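UBP3-associated protein BRE5 (Saccharomyces cerevisiae, PDB 2QIY) works with UBP3 to cleave ubiquitin, leading to mono-ubiquitination of sec23, and binds mRNA; this piece is its NTF2-like domain. Local coordinates at residues 82-87 against 113-118; 104-109 against 126-131; 43-48 against 72-77. All coordinates share one frame; numbering follows the deposited sequence.

The three contacts illustrate how an NTF2-like domain is assembled from one curved sheet and the helices lying on it. Contacts 1 and 2 share strand 103-114, pairing it with strand 85-97 at one end and strand 120-130 toward the other, with centres about 23 Å apart on opposite sides of the chain's centre. Contact 3 packs helix 68-77 on strand 41-46 of the same sheet. Its centre is about 15 Å from that of contact 1, and the two touch: Trp114 NE1 lies 3.0 Å from Tyr48 OH, a probable hydrogen bond. Contact 1 borders a chain of another protein, whereas contacts 2 and 3 both reach the second subunit.

Contact 1: 82-87 against 113-118; sequences VRSLKL and FWTGTP
Ser84 O is approached by Trp114, the last residue of the facing strand, and Thr115, just past it: Thr115 N donates to it at 3.1 Å in a bent bond (141° at the hydrogen), and Trp114 CA brings a C-H group to 3.2 Å from the same oxygen. Beyond the non-hydrogen-bonded pair Leu85 and Trp114, Lys86 and Phe113 form an antiparallel hydrogen-bonded pair, with Lys86 N 2.8 Å from Phe113 O and a straighter return bond from Phe113 N to Lys86 O. The hairpin of strands 85-97 and 103-114 ends here. One strand emerges from a type I turn, Val82 to Leu85, and the other enters a type II turn, Trp114 to Thr117, with Gly116 at the position of positive phi.

Lys86 and Phe113 share a face of the sheet. Lys86 CB stands over the Phe113 ring in a CH-pi contact, 3.7 Å from the ring centroid; Lys86 CD lies 3.5 Å from Phe113 CE1, and Lys86 CE passes on to Thr115 OG1. On the other face, Leu85 CB sits 3.6 Å from Trp114 NE1, whose polar partner is Tyr48 OH. Ser84 OG, hydrogen-bonded to Lys81 O, lies in the indole plane at its edge, and a water donates to both Ser84 OG and Thr115 O.

CB and CD of Lys86 thus lie against the aromatic ring, while NZ, outside this contact, pairs with an acidic side chain of another protein's chain. Since Leu87 also pairs with a strand of that chain, this hairpin end offers the other protein both a charged group and a strand edge.

Contact 2: 104-109 against 126-131; sequences ILIMAT and FILLPS
Ile104 and Leu128 exchange two backbone hydrogen bonds, and so do Ile106 and Phe126, all four at 2.9 Å; the bond from Ile106 N to Phe126 O is the straightest, at 173° about the hydrogen. Between these hydrogen-bonded pairs lies the non-hydrogen-bonded pair Leu105 and Ile127, where C-H groups take over: Ile127 CA is 3.3 Å from Ile104 O, and Leu105 CA is 3.5 Å from Phe126 O.

Such regular antiparallel pairing, with strands 103-114 and 120-130 joined as a hairpin, supplies two inner strands of the curved sheet of the NTF2 fold, and its alternating side chains serve two different neighbours. Ile104, Ile106, Phe126 and Leu128 point to the face covered by helix 11-28. There the contact is diagonal, Ile106 CD1 meeting Leu128 CD1 at 3.7 Å, while the Phe126 ring makes edge-to-face contacts with Phe18 and Tyr22 of the helix.

Leu105 and Ile127 occupy the other face. Their branches cross obliquely, and Ile127 CD1, placed by a chi2 of -70°, approaches CB, CG and CD2 of Leu105. The closest of these approaches, Leu105 CD2 to Ile127 CD1 at 3.4 Å, is shorter than two methyl groups normally come, so the packing is close here. This face meets the second subunit: Leu105 packs on Ile143 of that subunit, and Ile127 on the Ile127 of that subunit.

Contact 3: 43-48 against 72-77; sequences LTHTNY and NKFFSR
His45 and Phe75 form a T-shaped stack, the edge of the phenylalanine directed at a face of the imidazole, with centroids 5.2 Å apart and planes at 79°. Phe75 CE2 sits over that face nearer the rim than the middle, 3.7 Å from His45 NE2. Phe74 meets the same histidine differently, rim to rim, with Phe74 CE2 3.6 Å from His45 CD2. The bond from CA to CB of His45 points toward the helix, chi1 of -156° sets CG anti to the backbone N, and the three rings make one aromatic cluster.

The cluster lies between helix 68-77 and the sheet in this NTF2-like domain; the axes of strand 43-46 and helix 72-77 run nearly parallel, at 12°, and 11.1 Å apart. Val63 of the neighbouring strand also touches Phe74.

Among apolar contacts, Leu43 CD2 reaches both phenylalanines, tip to tip with Phe75 and at about a right angle to Phe74. Tyr48 CD1 adds a contact at 4.0 Å to Phe74 CZ.

Polar atoms contribute no hydrogen bond across the contact. Thr46 O lies at the edge of the Phe74 ring, near its plane, 3.3 Å from CZ. Thr46 OG1 stands over the face of His45 opposite Phe75, offset toward the rim.

Contact 1: 82-87 against 113-118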
loop_
_atom_site.group_PDB
_atom_site.type_symbol
_atom_site.label_atom_id
_atom_site.label_comp_id
_atom_site.label_asym_id
_atom_site.label_seq_id
_atom_site.Cartn_x
_atom_site.Cartn_y
_atom_site.Cartn_z
ATOM N N VAL A 82 -14.791 2.479 -15.866
ATOM C CA VAL A 82 -14.404 3.283 -14.719
ATOM C C VAL A 82 -15.678 3.736 -13.973
ATOM O O VAL A 82 -15.733 3.706 -12.737
ATOM C CB VAL A 82 -13.498 4.492 -15.160
ATOM C CG1 VAL A 82 -13.354 5.490 -14.022
ATOM C CG2 VAL A 82 -12.112 3.987 -15.649
ATOM N N ARG A 83 -16.728 4.084 -14.722
ATOM C CA ARG A 83 -17.983 4.537 -14.124
ATOM C C ARG A 83 -18.628 3.458 -13.251
ATOM O O ARG A 83 -19.508 3.740 -12.425
ATOM C CB ARG A 83 -18.964 4.938 -15.230
ATOM C CG ARG A 83 -18.703 6.327 -15.796
ATOM C CD ARG A 83 -19.739 6.695 -16.872
ATOM N NE ARG A 83 -19.495 8.047 -17.396
ATOM C CZ ARG A 83 -20.157 9.125 -16.994
ATOM N NH1 ARG A 83 -21.130 9.002 -16.101
ATOM N NH2 ARG A 83 -19.880 10.325 -17.512
ATOM N N SER A 84 -18.228 2.214 -13.471
ATOM C CA SER A 84 -18.879 1.088 -12.801
ATOM C C SER A 84 -18.069 0.605 -11.592
ATOM O O SER A 84 -18.435 -0.384 -10.965
ATOM C CB SER A 84 -19.143 -0.049 -13.791
ATOM O OG SER A 84 -17.950 -0.742 -14.143
ATOM N N LEU A 85 -17.001 1.338 -11.249
ATOM C CA LEU A 85 -16.122 0.942 -10.144
ATOM C C LEU A 85 -16.816 1.178 -8.810
ATOM O O LEU A 85 -17.453 2.212 -8.604
ATOM C CB LEU A 85 -14.796 1.700 -10.221
ATOM C CG LEU A 85 -13.724 1.400 -9.161
ATOM C CD1 LEU A 85 -12.311 1.640 -9.696
ATOM C CD2 LEU A 85 -13.982 2.233 -7.884
ATOM N N LYS A 86 -16.677 0.201 -7.916
ATOM C CA LYS A 86 -17.321 0.213 -6.611
ATOM C C LYS A 86 -16.296 -0.308 -5.598
ATOM O O LYS A 86 -15.368 -1.039 -5.941
ATOM C CB LYS A 86 -18.535 -0.717 -6.663
ATOM C CG LYS A 86 -19.638 -0.211 -7.622
ATOM C CD LYS A 86 -20.704 -1.259 -7.881
ATOM C CE LYS A 86 -21.724 -0.726 -8.858
ATOM N NZ LYS A 86 -22.779 0.006 -8.126
ATOM N N LEU A 87 -16.437 0.075 -4.339
ATOM C CA LEU A 87 -15.512 -0.482 -3.347
ATOM C C LEU A 87 -16.029 -0.415 -1.944
ATOM O O LEU A 87 -16.905 0.401 -1.631
ATOM C CB LEU A 87 -14.111 0.164 -3.398
ATOM C CG LEU A 87 -13.981 1.626 -2.951
ATOM C CD1 LEU A 87 -12.534 1.874 -2.491
ATOM C CD2 LEU A 87 -14.382 2.558 -4.103
ATOM N N PHE A 113 -14.665 -3.762 -6.726
ATOM C CA PHE A 113 -15.329 -4.549 -7.764
ATOM C C PHE A 113 -15.947 -3.584 -8.767
ATOM O O PHE A 113 -15.833 -2.356 -8.619
ATOM C CB PHE A 113 -16.349 -5.539 -7.193
ATOM C CG PHE A 113 -17.532 -4.896 -6.483
ATOM C CD1 PHE A 113 -18.800 -4.938 -7.073
ATOM C CD2 PHE A 113 -17.383 -4.320 -5.226
ATOM C CE1 PHE A 113 -19.891 -4.372 -6.437
ATOM C CE2 PHE A 113 -18.511 -3.750 -4.552
ATOM C CZ PHE A 113 -19.740 -3.782 -5.173
ATOM N N TRP A 114 -16.508 -4.147 -9.825
ATOM C CA TRP A 114 -17.230 -3.349 -10.808
ATOM C C TRP A 114 -18.600 -3.988 -10.914
ATOM O O TRP A 114 -18.799 -5.155 -10.523
ATOM C CB TRP A 114 -16.472 -3.351 -12.145
ATOM C CG TRP A 114 -15.129 -2.619 -12.060
ATOM C CD1 TRP A 114 -14.851 -1.344 -12.515
ATOM C CD2 TRP A 114 -13.924 -3.109 -11.486
ATOM N NE1 TRP A 114 -13.548 -1.019 -12.240
ATOM C CE2 TRP A 114 -12.950 -2.082 -11.609
ATOM C CE3 TRP A 114 -13.555 -4.328 -10.879
ATOM C CZ2 TRP A 114 -11.627 -2.240 -11.155
ATOM C CZ3 TRP A 114 -12.229 -4.471 -10.403
ATOM C CH2 TRP A 114 -11.300 -3.430 -10.541
ATOM N N THR A 115 -19.578 -3.249 -11.420
ATOM C CA THR A 115 -20.919 -3.814 -11.561
ATOM C C THR A 115 -20.873 -5.241 -12.094
ATOM O O THR A 115 -20.302 -5.505 -13.166
ATOM C CB THR A 115 -21.768 -2.934 -12.482
ATOM O OG1 THR A 115 -21.724 -1.591 -11.978
ATOM C CG2 THR A 115 -23.205 -3.464 -12.538
ATOM N N GLY A 116 -21.430 -6.154 -11.291
ATOM C CA GLY A 116 -21.555 -7.552 -11.648
ATOM C C GLY A 116 -20.318 -8.436 -11.514
ATOM O O GLY A 116 -20.409 -9.635 -11.821
ATOM N N THR A 117 -19.185 -7.877 -11.076
ATOM C CA THR A 117 -17.962 -8.683 -10.956
ATOM C C THR A 117 -17.746 -9.154 -9.526
ATOM O O THR A 117 -18.343 -8.598 -8.598
ATOM C CB THR A 117 -16.673 -7.936 -11.387
ATOM O OG1 THR A 117 -16.215 -7.078 -10.336
ATOM C CG2 THR A 117 -16.885 -7.153 -12.679
ATOM N N PRO A 118 -16.879 -10.175 -9.331
ATOM C CA PRO A 118 -16.468 -10.478 -7.955
ATOM C C PRO A 118 -15.568 -9.381 -7.401
ATOM O O PRO A 118 -15.093 -8.513 -8.149
ATOM C CB PRO A 118 -15.661 -11.770 -8.084
ATOM C CG PRO A 118 -15.255 -11.823 -9.508
ATOM C CD PRO A 118 -16.267 -11.094 -10.313
HETATM O O HOH W 1 -18.628 -3.684 -15.085
#

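Contact 2: 104-109 against 126-131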
loop_
_atom_site.group_PDB
_atom_site.type_symbol
_atom_site.label_atom_id
_atom_site.label_comp_id
_atom_site.label_asym_id
_atom_site.label_seq_id
_atom_site.Cartn_x
_atom_site.Cartn_y
_atom_site.Cartn_z
ATOM N N ILE A 104 1.316 14.982 1.349
ATOM C CA ILE A 104 0.663 13.950 2.146
ATOM C C ILE A 104 0.734 12.605 1.434
ATOM O O ILE A 104 0.351 12.492 0.279
ATOM C CB ILE A 104 -0.823 14.292 2.436
ATOM C CG1 ILE A 104 -0.959 15.708 3.005
ATOM C CG2 ILE A 104 -1.434 13.243 3.402
ATOM C CD1 ILE A 104 -2.373 16.242 2.971
ATOM N N LEU A 105 1.241 11.602 2.146
ATOM C CA LEU A 105 1.256 10.195 1.717
ATOM C C LEU A 105 0.030 9.519 2.286
ATOM O O LEU A 105 -0.177 9.554 3.501
ATOM C CB LEU A 105 2.490 9.506 2.326
ATOM C CG LEU A 105 3.178 8.249 1.747
ATOM C CD1 LEU A 105 3.876 7.338 2.784
ATOM C CD2 LEU A 105 2.466 7.483 0.612
ATOM N N ILE A 106 -0.788 8.909 1.417
ATOM C CA ILE A 106 -1.987 8.215 1.845
ATOM C C ILE A 106 -1.941 6.753 1.381
ATOM O O ILE A 106 -1.624 6.475 0.232
ATOM C CB ILE A 106 -3.281 8.890 1.281
ATOM C CG1 ILE A 106 -3.337 10.366 1.669
ATOM C CG2 ILE A 106 -4.531 8.145 1.759
ATOM C CD1 ILE A 106 -4.517 11.151 1.007
ATOM N N MET A 107 -2.264 5.819 2.264
ATOM C CA MET A 107 -2.480 4.441 1.791
ATOM C C MET A 107 -3.876 3.994 2.157
ATOM O O MET A 107 -4.302 4.178 3.307
ATOM C CB MET A 107 -1.538 3.460 2.465
ATOM C CG MET A 107 -0.115 3.561 2.138
ATOM S SD MET A 107 0.653 2.295 3.182
ATOM C CE MET A 107 0.163 0.837 2.319
ATOM N N ALA A 108 -4.580 3.390 1.199
ATOM C CA ALA A 108 -5.928 2.894 1.437
ATOM C C ALA A 108 -5.952 1.404 1.136
ATOM O O ALA A 108 -5.208 0.931 0.268
ATOM C CB ALA A 108 -6.886 3.612 0.537
ATOM N N THR A 109 -6.771 0.637 1.845
ATOM C CA THR A 109 -6.925 -0.765 1.427
ATOM C C THR A 109 -8.388 -1.076 1.486
ATOM O O THR A 109 -9.145 -0.432 2.234
ATOM C CB THR A 109 -6.188 -1.813 2.328
ATOM O OG1 THR A 109 -6.913 -2.020 3.557
ATOM C CG2 THR A 109 -4.756 -1.392 2.643
ATOM N N PHE A 126 -1.385 7.056 -2.571
ATOM C CA PHE A 126 -1.359 8.374 -3.226
ATOM C C PHE A 126 -0.348 9.292 -2.575
ATOM O O PHE A 126 -0.079 9.186 -1.363
ATOM C CB PHE A 126 -2.697 9.067 -3.014
ATOM C CG PHE A 126 -3.877 8.282 -3.498
ATOM C CD1 PHE A 126 -4.502 7.352 -2.651
ATOM C CD2 PHE A 126 -4.398 8.497 -4.787
ATOM C CE1 PHE A 126 -5.615 6.639 -3.096
ATOM C CE2 PHE A 126 -5.533 7.798 -5.215
ATOM C CZ PHE A 126 -6.125 6.868 -4.364
ATOM N N ILE A 127 0.187 10.222 -3.364
ATOM C CA ILE A 127 0.914 11.368 -2.807
ATOM C C ILE A 127 0.221 12.637 -3.298
ATOM O O ILE A 127 -0.028 12.784 -4.502
ATOM C CB ILE A 127 2.414 11.402 -3.198
ATOM C CG1 ILE A 127 3.122 10.185 -2.620
ATOM C CG2 ILE A 127 3.081 12.693 -2.648
ATOM C CD1 ILE A 127 3.240 10.240 -1.165
ATOM N N LEU A 128 -0.127 13.496 -2.350
ATOM C CA LEU A 128 -0.778 14.783 -2.605
ATOM C C LEU A 128 0.224 15.905 -2.370
ATOM O O LEU A 128 0.852 15.990 -1.306
ATOM C CB LEU A 128 -1.982 14.987 -1.677
ATOM C CG LEU A 128 -3.024 13.867 -1.631
ATOM C CD1 LEU A 128 -4.221 14.370 -0.849
ATOM C CD2 LEU A 128 -3.432 13.446 -3.039
ATOM N N LEU A 129 0.339 16.782 -3.361
ATOM C CA LEU A 129 1.257 17.911 -3.301
ATOM C C LEU A 129 0.450 19.222 -3.215
ATOM O O LEU A 129 -0.411 19.473 -4.052
ATOM C CB LEU A 129 2.113 17.913 -4.569
ATOM C CG LEU A 129 3.086 19.086 -4.746
ATOM C CD1 LEU A 129 4.279 18.922 -3.851
ATOM C CD2 LEU A 129 3.525 19.145 -6.195
ATOM N N PRO A 130 0.736 20.078 -2.220
ATOM C CA PRO A 130 -0.122 21.271 -2.129
ATOM C C PRO A 130 0.075 22.218 -3.311
ATOM O O PRO A 130 1.148 22.246 -3.911
ATOM C CB PRO A 130 0.318 21.943 -0.822
ATOM C CG PRO A 130 1.673 21.366 -0.496
ATOM C CD PRO A 130 1.798 20.044 -1.195
ATOM N N SER A 131 -0.972 22.957 -3.658
ATOM C CA SER A 131 -0.905 23.944 -4.738
ATOM C C SER A 131 0.114 25.043 -4.428
ATOM O O SER A 131 0.147 25.595 -3.317
ATOM C CB SER A 131 -2.283 24.571 -4.966
ATOM O OG SER A 131 -2.823 25.039 -3.739
#

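Contact 3: 43-48 against 72-77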
loop_
_atom_site.group_PDB
_atom_site.type_symbol
_atom_site.label_atom_id
_atom_site.label_comp_id
_atom_site.label_asym_id
_atom_site.label_seq_id
_atom_site.Cartn_x
_atom_site.Cartn_y
_atom_site.Cartn_z
ATOM N N LEU A 43 0.814 7.439 -12.611
ATOM C CA LEU A 43 -0.311 6.561 -12.296
ATOM C C LEU A 43 0.048 5.119 -12.588
ATOM O O LEU A 43 0.596 4.803 -13.664
ATOM C CB LEU A 43 -1.477 6.949 -13.219
ATOM C CG LEU A 43 -2.724 6.072 -13.138
ATOM C CD1 LEU A 43 -3.431 6.161 -11.768
ATOM C CD2 LEU A 43 -3.688 6.485 -14.257
ATOM N N THR A 44 -0.290 4.232 -11.661
ATOM C CA THR A 44 -0.181 2.785 -11.954
ATOM C C THR A 44 -1.554 2.263 -11.630
ATOM O O THR A 44 -1.961 2.247 -10.464
ATOM C CB THR A 44 0.910 2.151 -11.070
ATOM O OG1 THR A 44 2.165 2.689 -11.461
ATOM C CG2 THR A 44 0.950 0.624 -11.254
ATOM N N HIS A 45 -2.307 1.867 -12.660
ATOM C CA HIS A 45 -3.739 1.608 -12.482
ATOM C C HIS A 45 -4.176 0.271 -13.082
ATOM O O HIS A 45 -3.519 -0.277 -13.946
ATOM C CB HIS A 45 -4.559 2.761 -13.094
ATOM C CG HIS A 45 -5.930 2.919 -12.507
ATOM N ND1 HIS A 45 -6.138 3.469 -11.258
ATOM C CD2 HIS A 45 -7.155 2.626 -12.999
ATOM C CE1 HIS A 45 -7.437 3.488 -10.997
ATOM N NE2 HIS A 45 -8.081 3.004 -12.046
ATOM N N THR A 46 -5.317 -0.214 -12.623
ATOM C CA THR A 46 -5.988 -1.386 -13.190
ATOM C C THR A 46 -5.922 -1.401 -14.722
ATOM O O THR A 46 -6.379 -0.448 -15.352
ATOM C CB THR A 46 -7.429 -1.334 -12.774
ATOM O OG1 THR A 46 -7.456 -1.141 -11.339
ATOM C CG2 THR A 46 -8.157 -2.658 -13.167
ATOM N N ASN A 47 -5.364 -2.467 -15.298
ATOM C CA ASN A 47 -5.214 -2.496 -16.740
ATOM C C ASN A 47 -6.484 -3.007 -17.404
ATOM O O ASN A 47 -6.622 -4.204 -17.696
ATOM C CB ASN A 47 -4.027 -3.340 -17.187
ATOM C CG ASN A 47 -3.792 -3.227 -18.685
ATOM O OD1 ASN A 47 -4.472 -2.454 -19.378
ATOM N ND2 ASN A 47 -2.840 -4.002 -19.194
ATOM N N TYR A 48 -7.407 -2.079 -17.615
ATOM C CA TYR A 48 -8.676 -2.419 -18.216
ATOM C C TYR A 48 -8.549 -2.993 -19.633
ATOM O O TYR A 48 -9.471 -3.651 -20.099
ATOM C CB TYR A 48 -9.554 -1.196 -18.258
ATOM C CG TYR A 48 -10.017 -0.684 -16.919
ATOM C CD1 TYR A 48 -9.623 0.558 -16.468
ATOM C CD2 TYR A 48 -10.908 -1.424 -16.134
ATOM C CE1 TYR A 48 -10.069 1.071 -15.241
ATOM C CE2 TYR A 48 -11.360 -0.935 -14.912
ATOM C CZ TYR A 48 -10.948 0.308 -14.479
ATOM O OH TYR A 48 -11.445 0.776 -13.279
ATOM N N ASN A 72 -5.393 11.290 -18.615
ATOM C CA ASN A 72 -6.716 11.576 -19.144
ATOM C C ASN A 72 -7.137 10.635 -20.265
ATOM O O ASN A 72 -8.273 10.155 -20.292
ATOM C CB ASN A 72 -6.818 13.004 -19.671
ATOM C CG ASN A 72 -8.160 13.237 -20.331
ATOM O OD1 ASN A 72 -8.284 13.379 -21.579
ATOM N ND2 ASN A 72 -9.190 13.228 -19.514
ATOM N N LYS A 73 -6.227 10.364 -21.194
ATOM C CA LYS A 73 -6.534 9.476 -22.313
ATOM C C LYS A 73 -6.854 8.063 -21.799
ATOM O O LYS A 73 -7.768 7.393 -22.309
ATOM C CB LYS A 73 -5.371 9.479 -23.303
ATOM C CG LYS A 73 -5.483 8.488 -24.462
ATOM C CD LYS A 73 -4.171 8.436 -25.308
ATOM C CE LYS A 73 -3.007 9.240 -24.676
ATOM N NZ LYS A 73 -1.681 8.519 -24.597
ATOM N N PHE A 74 -6.090 7.611 -20.813
ATOM C CA PHE A 74 -6.336 6.305 -20.188
ATOM C C PHE A 74 -7.724 6.239 -19.518
ATOM O O PHE A 74 -8.511 5.327 -19.791
ATOM C CB PHE A 74 -5.212 5.946 -19.195
ATOM C CG PHE A 74 -5.527 4.740 -18.347
ATOM C CD1 PHE A 74 -5.343 3.450 -18.858
ATOM C CD2 PHE A 74 -6.047 4.894 -17.077
ATOM C CE1 PHE A 74 -5.650 2.323 -18.082
ATOM C CE2 PHE A 74 -6.368 3.774 -16.273
ATOM C CZ PHE A 74 -6.180 2.489 -16.795
ATOM N N PHE A 75 -8.040 7.186 -18.641
ATOM C CA PHE A 75 -9.353 7.154 -17.985
ATOM C C PHE A 75 -10.512 7.308 -18.976
ATOM O O PHE A 75 -11.527 6.620 -18.885
ATOM C CB PHE A 75 -9.456 8.222 -16.895
ATOM C CG PHE A 75 -8.741 7.845 -15.614
ATOM C CD1 PHE A 75 -7.862 8.734 -15.019
ATOM C CD2 PHE A 75 -8.966 6.608 -15.004
ATOM C CE1 PHE A 75 -7.208 8.404 -13.833
ATOM C CE2 PHE A 75 -8.320 6.270 -13.809
ATOM C CZ PHE A 75 -7.446 7.170 -13.232
ATOM N N SER A 76 -10.335 8.212 -19.929
ATOM C CA SER A 76 -11.357 8.487 -20.917
ATOM C C SER A 76 -11.662 7.268 -21.804
ATOM O O SER A 76 -12.845 6.983 -22.079
ATOM C CB SER A 76 -10.955 9.709 -21.746
ATOM O OG SER A 76 -10.953 10.868 -20.931
ATOM N N ARG A 77 -10.617 6.552 -22.246
ATOM C CA ARG A 77 -10.783 5.342 -23.073
ATOM C C ARG A 77 -11.587 4.272 -22.344
ATOM O O ARG A 77 -12.266 3.448 -22.971
ATOM C CB ARG A 77 -9.430 4.762 -23.480
#